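PDB 4GM6: PfkB family carbohydrate kinase from Listeria grayi DSM 20601, which probably acts as a kinase that transfers a phosphoryl group to a carbohydrate substrate, as other members of the PfkB family do. Local coordinates for residues Ile84-Met87 / Ala88-Leu92; Asp141-Leu144 / Ser145-Leu148; Asp334-Thr337 / Ile338-Ala342. All coordinates share one frame; numbering follows the deposited sequence.

Interaction 1. Residues Ile84-Met87 / Ala88-Leu92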
loop_
_atom_site.group_PDB
_atom_site.type_symbol
_atom_site.label_atom_id
_atom_site.label_comp_id
_atom_site.label_asym_id
_atom_site.label_seq_id
_atom_site.Cartn_x
_atom_site.Cartn_y
_atom_site.Cartn_z
ATOM N N ILE C 84 23.555 1.691 -1.589
ATOM C CA ILE C 84 22.942 0.421 -1.942
ATOM C C ILE C 84 23.810 -0.711 -1.392
ATOM O O ILE C 84 23.317 -1.643 -0.749
ATOM C CB ILE C 84 22.750 0.321 -3.460
ATOM C CG1 ILE C 84 22.108 1.620 -3.966
ATOM C CG2 ILE C 84 21.932 -0.909 -3.814
ATOM C CD1 ILE C 84 20.678 1.825 -3.498
ATOM N N GLY C 85 25.115 -0.611 -1.611
ATOM C CA GLY C 85 26.049 -1.532 -0.964
ATOM C C GLY C 85 25.843 -1.555 0.547
ATOM O O GLY C 85 25.948 -2.602 1.182
ATOM N N LYS C 86 25.543 -0.398 1.126
ATOM C CA LYS C 86 25.329 -0.302 2.562
ATOM C C LYS C 86 24.130 -1.128 3.020
ATOM O O LYS C 86 24.138 -1.682 4.112
ATOM C CB LYS C 86 25.157 1.162 2.967
ATOM C CG LYS C 86 25.382 1.467 4.444
ATOM C CD LYS C 86 25.580 2.964 4.661
ATOM C CE LYS C 86 25.243 3.405 6.082
ATOM N NZ LYS C 86 23.776 3.616 6.279
ATOM N N MET C 87 23.098 -1.213 2.186
ATOM C CA MET C 87 21.891 -1.934 2.544
ATOM C C MET C 87 22.253 -3.394 2.724
ATOM O O MET C 87 21.732 -4.088 3.599
ATOM C CB MET C 87 20.809 -1.757 1.455
ATOM C CG MET C 87 20.250 -0.328 1.377
ATOM S SD MET C 87 19.161 -0.005 -0.038
ATOM C CE MET C 87 17.929 -1.261 0.185
ATOM N N ALA C 88 23.171 -3.852 1.890
ATOM C CA ALA C 88 23.637 -5.227 1.955
ATOM C C ALA C 88 24.334 -5.467 3.284
ATOM O O ALA C 88 24.146 -6.511 3.910
ATOM C CB ALA C 88 24.578 -5.516 0.799
ATOM N N VAL C 89 25.140 -4.494 3.708
ATOM C CA VAL C 89 25.887 -4.596 4.961
ATOM C C VAL C 89 24.927 -4.530 6.157
ATOM O O VAL C 89 25.036 -5.321 7.097
ATOM C CB VAL C 89 26.968 -3.501 5.062
ATOM C CG1 VAL C 89 27.698 -3.570 6.403
ATOM C CG2 VAL C 89 27.972 -3.646 3.925
ATOM N N GLU C 90 23.974 -3.602 6.114
ATOM C CA GLU C 90 23.001 -3.460 7.199
ATOM C C GLU C 90 22.131 -4.727 7.359
ATOM O O GLU C 90 21.759 -5.111 8.467
ATOM C CB GLU C 90 22.154 -2.193 7.014
ATOM C CG GLU C 90 22.993 -0.919 6.884
ATOM C CD GLU C 90 22.220 0.327 6.421
ATOM O OE1 GLU C 90 21.546 0.293 5.357
ATOM O OE2 GLU C 90 22.318 1.372 7.112
ATOM N N HIS C 91 21.827 -5.383 6.251
ATOM C CA HIS C 91 21.153 -6.678 6.295
ATOM C C HIS C 91 21.985 -7.723 7.080
ATOM O O HIS C 91 21.443 -8.476 7.884
ATOM C CB HIS C 91 20.860 -7.126 4.873
ATOM C CG HIS C 91 20.556 -8.581 4.725
ATOM N ND1 HIS C 91 19.287 -9.092 4.877
ATOM C CD2 HIS C 91 21.347 -9.629 4.388
ATOM C CE1 HIS C 91 19.306 -10.396 4.653
ATOM N NE2 HIS C 91 20.545 -10.747 4.352
ATOM N N LEU C 92 23.300 -7.750 6.869
ATOM C CA LEU C 92 24.180 -8.632 7.643
ATOM C C LEU C 92 24.144 -8.303 9.136
ATOM O O LEU C 92 24.046 -9.205 9.969
ATOM C CB LEU C 92 25.618 -8.572 7.120
ATOM C CG LEU C 92 25.775 -9.131 5.705
ATOM C CD1 LEU C 92 27.167 -8.893 5.155
ATOM C CD2 LEU C 92 25.431 -10.611 5.669
#
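Glu90 OE2 receives Lys86 NZ at 2.8 Å in a salt bridge between residues four apart, one turn of helix 83-94. The ammonium does not lie in the plane of the carboxylate: it meets OE2 from above, 52° out of that plane. Lysine suits this place because its chain is long enough to rise from the exposed side of the helix and still come back. Lys86 CG lies anti to the backbone N, the next two torsions keep the chain extended, and a bend at chi4 of -82° turns NZ onto OE2. Glu90 runs back over the preceding turn, with its CG 3.1 Å from Lys86 O and its OE1 3.6 Å from Met87 CA. The charged pair therefore lies over a backbone bond joining the same two residues, Glu90 N to Lys86 O, also 2.8 Å long and nearly straight at 166°.

The neighbouring turns are bonded in the same i to i+4 pattern. His91 N reaches Met87 O at 3.0 Å, Val89 N reaches Gly85 O at 3.3 Å, and the bond from Ala88 N to Ile84 O is weak. Ala88 is small enough to sit in the buried side of the helix, its CB 3.2 Å from Gly85 O, where its methyl also meets Leu33 and Leu109. Met87 sends its flexible thioether chain to Ile53 of strand 50-56, while Val89, branched and apolar, packs on Val79 and Val102. Ile84 rests on Tyr113 of a second subunit, and Glu90 packs on Ser46 of that subunit. The i to i+4 bridge thus pairs an exposed lysine with a glutamate buried at the subunit contact, on the crossover helix of the beta-alpha-beta unit formed by strand 73-79, helix 83-94 and strand 97-104.

Interaction 2. Residues Asp141-Leu144 / Ser145-Leu148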
loop_
_atom_site.group_PDB
_atom_site.type_symbol
_atom_site.label_atom_id
_atom_site.label_comp_id
_atom_site.label_asym_id
_atom_site.label_seq_id
_atom_site.Cartn_x
_atom_site.Cartn_y
_atom_site.Cartn_z
ATOM N N ASP C 141 42.141 -9.310 -0.892
ATOM C CA ASP C 141 42.039 -8.369 0.225
ATOM C C ASP C 141 41.676 -9.032 1.547
ATOM O O ASP C 141 41.191 -8.371 2.463
ATOM C CB ASP C 141 41.021 -7.276 -0.106
ATOM C CG ASP C 141 41.377 -6.532 -1.367
ATOM O OD1 ASP C 141 42.570 -6.249 -1.554
ATOM O OD2 ASP C 141 40.479 -6.239 -2.175
ATOM N N TRP C 142 41.922 -10.332 1.650
ATOM C CA TRP C 142 41.587 -11.070 2.861
ATOM C C TRP C 142 42.802 -11.736 3.502
ATOM O O TRP C 142 43.482 -12.550 2.875
ATOM C CB TRP C 142 40.529 -12.125 2.557
ATOM C CG TRP C 142 39.224 -11.532 2.132
ATOM C CD1 TRP C 142 38.206 -11.141 2.941
ATOM C CD2 TRP C 142 38.809 -11.246 0.790
ATOM N NE1 TRP C 142 37.170 -10.634 2.188
ATOM C CE2 TRP C 142 37.519 -10.685 0.863
ATOM C CE3 TRP C 142 39.406 -11.414 -0.467
ATOM C CZ2 TRP C 142 36.806 -10.292 -0.275
ATOM C CZ3 TRP C 142 38.707 -11.018 -1.592
ATOM C CH2 TRP C 142 37.415 -10.463 -1.489
ATOM N N ASP C 143 43.064 -11.388 4.758
ATOM C CA ASP C 143 44.064 -12.085 5.546
ATOM C C ASP C 143 43.514 -13.445 5.973
ATOM O O ASP C 143 42.639 -13.526 6.832
ATOM C CB ASP C 143 44.463 -11.251 6.765
ATOM C CG ASP C 143 45.643 -11.852 7.519
ATOM O OD1 ASP C 143 45.428 -12.853 8.239
ATOM O OD2 ASP C 143 46.777 -11.330 7.393
ATOM N N LEU C 144 44.035 -14.515 5.372
ATOM C CA LEU C 144 43.457 -15.853 5.542
ATOM C C LEU C 144 43.529 -16.394 6.972
ATOM O O LEU C 144 42.554 -16.955 7.471
ATOM C CB LEU C 144 44.073 -16.852 4.554
ATOM C CG LEU C 144 43.703 -16.664 3.079
ATOM C CD1 LEU C 144 44.202 -17.830 2.237
ATOM C CD2 LEU C 144 42.201 -16.493 2.915
ATOM N N SER C 145 44.679 -16.235 7.622
ATOM C CA SER C 145 44.822 -16.648 9.017
ATOM C C SER C 145 43.730 -16.028 9.900
ATOM O O SER C 145 43.286 -16.636 10.877
ATOM C CB SER C 145 46.229 -16.323 9.557
ATOM O OG SER C 145 46.701 -15.054 9.111
ATOM N N GLU C 146 43.295 -14.821 9.551
ATOM C CA GLU C 146 42.255 -14.145 10.315
ATOM C C GLU C 146 40.881 -14.612 9.851
ATOM O O GLU C 146 39.954 -14.769 10.652
ATOM C CB GLU C 146 42.387 -12.623 10.183
ATOM C CG GLU C 146 43.749 -12.092 10.611
ATOM C CD GLU C 146 44.181 -12.650 11.953
ATOM O OE1 GLU C 146 45.406 -12.776 12.192
ATOM O OE2 GLU C 146 43.289 -12.977 12.766
ATOM N N LEU C 147 40.762 -14.850 8.549
ATOM C CA LEU C 147 39.492 -15.248 7.958
ATOM C C LEU C 147 39.085 -16.643 8.411
ATOM O O LEU C 147 37.886 -16.944 8.537
ATOM C CB LEU C 147 39.583 -15.219 6.428
ATOM C CG LEU C 147 38.315 -15.654 5.690
ATOM C CD1 LEU C 147 37.201 -14.653 5.944
ATOM C CD2 LEU C 147 38.571 -15.801 4.199
ATOM N N LEU C 148 40.083 -17.494 8.643
ATOM C CA LEU C 148 39.826 -18.892 8.988
ATOM C C LEU C 148 39.985 -19.199 10.485
ATOM O O LEU C 148 39.842 -20.354 10.911
ATOM C CB LEU C 148 40.734 -19.814 8.158
ATOM C CG LEU C 148 40.597 -19.703 6.632
ATOM C CD1 LEU C 148 41.483 -20.725 5.937
ATOM C CD2 LEU C 148 39.146 -19.866 6.191
#
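Trp142 CB comes within 4.5 Å of Leu147 CD2, the first apolar touch between the incoming loop and the short helix 144-147. The large indole fits a buried position between strands and helix: it packs on Ala76, Val78, Val103 and Met170, and its NE1 is hydrogen-bonded to Phe101 O.

Asp143 follows at the N-cap. Its CG stands anti to the backbone N (chi1 -172°), and OD1 accepts two hydrogen bonds from the first turn. Ser145 OG donates to Asp143 OD1 at 2.7 Å, on the syn side and 19° out of the carboxylate plane; Glu146 N donates to the anti lone pair of the same Asp143 OD1 at 3.2 Å. Aspartate is apt here, since its short acidic chain can reach the open N-H of a helix start and its charge would probably be stabilised by the N-H and hydroxyl donors of the first turn. The backbone O of Asp143 takes Leu147 N at 2.9 Å. Glu146 folds back over the cap, its CG 3.0 Å from Asp143 OD1; its OE1 stays 4.0 Å from that oxygen, a proximity of like charges that probably costs some energy.

Leu144 opens the helix. Leu144 CD2 meets Leu147 CD2 at 3.9 Å, and the two branched chains pack obliquely, one turn apart. Leu144 O accepts from Leu148 N at 2.8 Å, closing the turn. Leucine suits these sites because each faces an apolar neighbour: Ile174 for Leu144, Phe101 and Val28 for Leu147. The whole is an aspartate N-cap at the start of a single-turn helix, packed against the central sheet and helix 165-180.

Interaction 3. Residues Asp334-Thr337 / Ile338-Ala342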
loop_
_atom_site.group_PDB
_atom_site.type_symbol
_atom_site.label_atom_id
_atom_site.label_comp_id
_atom_site.label_asym_id
_atom_site.label_seq_id
_atom_site.Cartn_x
_atom_site.Cartn_y
_atom_site.Cartn_z
ATOM N N ASP C 334 13.510 -19.482 14.783
ATOM C CA ASP C 334 14.505 -20.046 15.687
ATOM C C ASP C 334 14.421 -21.568 15.732
ATOM O O ASP C 334 13.469 -22.180 15.215
ATOM C CB ASP C 334 14.427 -19.455 17.097
ATOM C CG ASP C 334 13.129 -19.768 17.793
ATOM O OD1 ASP C 334 12.433 -20.732 17.394
ATOM O OD2 ASP C 334 12.806 -19.034 18.750
ATOM N N GLU C 335 15.433 -22.173 16.343
ATOM C CA GLU C 335 15.559 -23.625 16.364
ATOM C C GLU C 335 14.347 -24.314 16.996
ATOM O O GLU C 335 13.846 -25.309 16.472
ATOM C CB GLU C 335 16.832 -24.054 17.095
ATOM C CG GLU C 335 16.937 -25.567 17.211
ATOM C CD GLU C 335 18.220 -26.044 17.873
ATOM O OE1 GLU C 335 19.095 -25.211 18.176
ATOM O OE2 GLU C 335 18.353 -27.264 18.082
ATOM N N LYS C 336 13.890 -23.789 18.124
ATOM C CA LYS C 336 12.762 -24.386 18.846
ATOM C C LYS C 336 11.503 -24.423 17.971
ATOM O O LYS C 336 10.796 -25.431 17.908
ATOM C CB LYS C 336 12.523 -23.612 20.145
ATOM C CG LYS C 336 11.083 -23.549 20.606
ATOM C CD LYS C 336 10.846 -24.490 21.761
ATOM C CE LYS C 336 9.469 -24.263 22.360
ATOM N NZ LYS C 336 9.132 -25.375 23.281
ATOM N N THR C 337 11.240 -23.324 17.277
ATOM C CA THR C 337 10.104 -23.247 16.381
ATOM C C THR C 337 10.190 -24.320 15.303
ATOM O O THR C 337 9.209 -24.992 15.001
ATOM C CB THR C 337 10.038 -21.874 15.708
ATOM O OG1 THR C 337 9.912 -20.866 16.716
ATOM C CG2 THR C 337 8.860 -21.806 14.763
ATOM N N ILE C 338 11.372 -24.481 14.726
ATOM C CA ILE C 338 11.595 -25.482 13.687
ATOM C C ILE C 338 11.470 -26.899 14.245
ATOM O O ILE C 338 10.781 -27.753 13.672
ATOM C CB ILE C 338 12.980 -25.284 13.029
ATOM C CG1 ILE C 338 13.048 -23.908 12.338
ATOM C CG2 ILE C 338 13.263 -26.385 12.021
ATOM C CD1 ILE C 338 14.459 -23.488 11.959
ATOM N N ALA C 339 12.116 -27.142 15.381
ATOM C CA ALA C 339 12.055 -28.446 16.029
ATOM C C ALA C 339 10.622 -28.822 16.422
ATOM O O ALA C 339 10.216 -29.981 16.273
ATOM C CB ALA C 339 12.986 -28.493 17.237
ATOM N N ASP C 340 9.850 -27.854 16.910
ATOM C CA ASP C 340 8.475 -28.142 17.305
ATOM C C ASP C 340 7.658 -28.512 16.070
ATOM O O ASP C 340 6.862 -29.444 16.097
ATOM C CB ASP C 340 7.833 -26.954 18.019
ATOM C CG ASP C 340 8.317 -26.794 19.451
ATOM O OD1 ASP C 340 8.870 -27.758 20.020
ATOM O OD2 ASP C 340 8.130 -25.696 20.016
ATOM N N PHE C 341 7.872 -27.800 14.972
ATOM C CA PHE C 341 7.134 -28.125 13.765
ATOM C C PHE C 341 7.476 -29.532 13.295
ATOM O O PHE C 341 6.591 -30.321 12.958
ATOM C CB PHE C 341 7.401 -27.132 12.640
ATOM C CG PHE C 341 6.712 -27.502 11.355
ATOM C CD1 PHE C 341 5.328 -27.549 11.285
ATOM C CD2 PHE C 341 7.444 -27.842 10.237
ATOM C CE1 PHE C 341 4.689 -27.912 10.113
ATOM C CE2 PHE C 341 6.814 -28.205 9.058
ATOM C CZ PHE C 341 5.439 -28.246 8.998
ATOM N N ALA C 342 8.767 -29.837 13.267
ATOM C CA ALA C 342 9.226 -31.155 12.845
ATOM C C ALA C 342 8.618 -32.249 13.715
ATOM O O ALA C 342 8.267 -33.319 13.219
ATOM C CB ALA C 342 10.740 -31.226 12.876
#
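Ile338, Thr337 and Lys336 carry most of this contact in the opening turns of helix 335-344. Ile338 has its CG1 3.4 Å from Asp334 O, the oxygen that its own backbone N bonds at 3.2 Å. A branched apolar residue fits because this is the buried side of the helix, and its chain goes on to meet neighbours beyond the turn.

Thr337 ties the helix to its N-cap, Asp334. Asp334 OD1 accepts Thr337 N at 2.9 Å, nearly along the C-O axis, and Thr337 OG1 at 2.6 Å, from above the carboxylate plane. Threonine serves well, since OG1, set beside the backbone N by a chi1 of -60°, points at the same oxygen as the N-H; two donors of Thr337 hold OD1, which limits how far the carboxylate can turn. From Thr337 O a backbone bond runs on to Phe341 N.

On the exposed side Lys336 lies across Asp340, one turn on. The salt bridge from Lys336 NZ to Asp340 OD2 is loose, at 3.4 Å, and the aliphatic chain is pressed against the same oxygen, Lys336 CE standing 3.1 Å from Asp340 OD2. A bend at chi2 (104°) lets the lysine chain pass over that oxygen. Beneath them Asp340 N donates to Lys336 O at 2.8 Å. A flexible cation and a short acid suit this flank, where both residues are exposed and solvent can also reach the charges.

Among its neighbours, helix 335-344 lies against helix 309-323, with Ile338 on Phe315 and Ala319 and Ala342 on Ala318, while Glu335 touches Leu69 and Trp307 in nearby loops and Phe341 packs on Leu120 of a third subunit.

Overall arrangement
All three contacts are local, each within or at the start of one helix, and they follow one another along the chain without touching. Interactions 1 and 2 are the closer pair, about 21 Å apart between centres and about 11 Å between nearest atoms; both pack side chains on strands 73-79 and 97-104, interaction 2 reaching strand 73-79 through Trp142 in the loop before its helix. Interaction 3 lies farther away, its centre about 28 Å from that of interaction 1 and about 34 Å from that of interaction 2, near the end of the chain. Interactions 2 and 3 share an aspartate N-cap; 1 and 3 each have a lysine-acid bridge and each touch another subunit, the second and the third respectively.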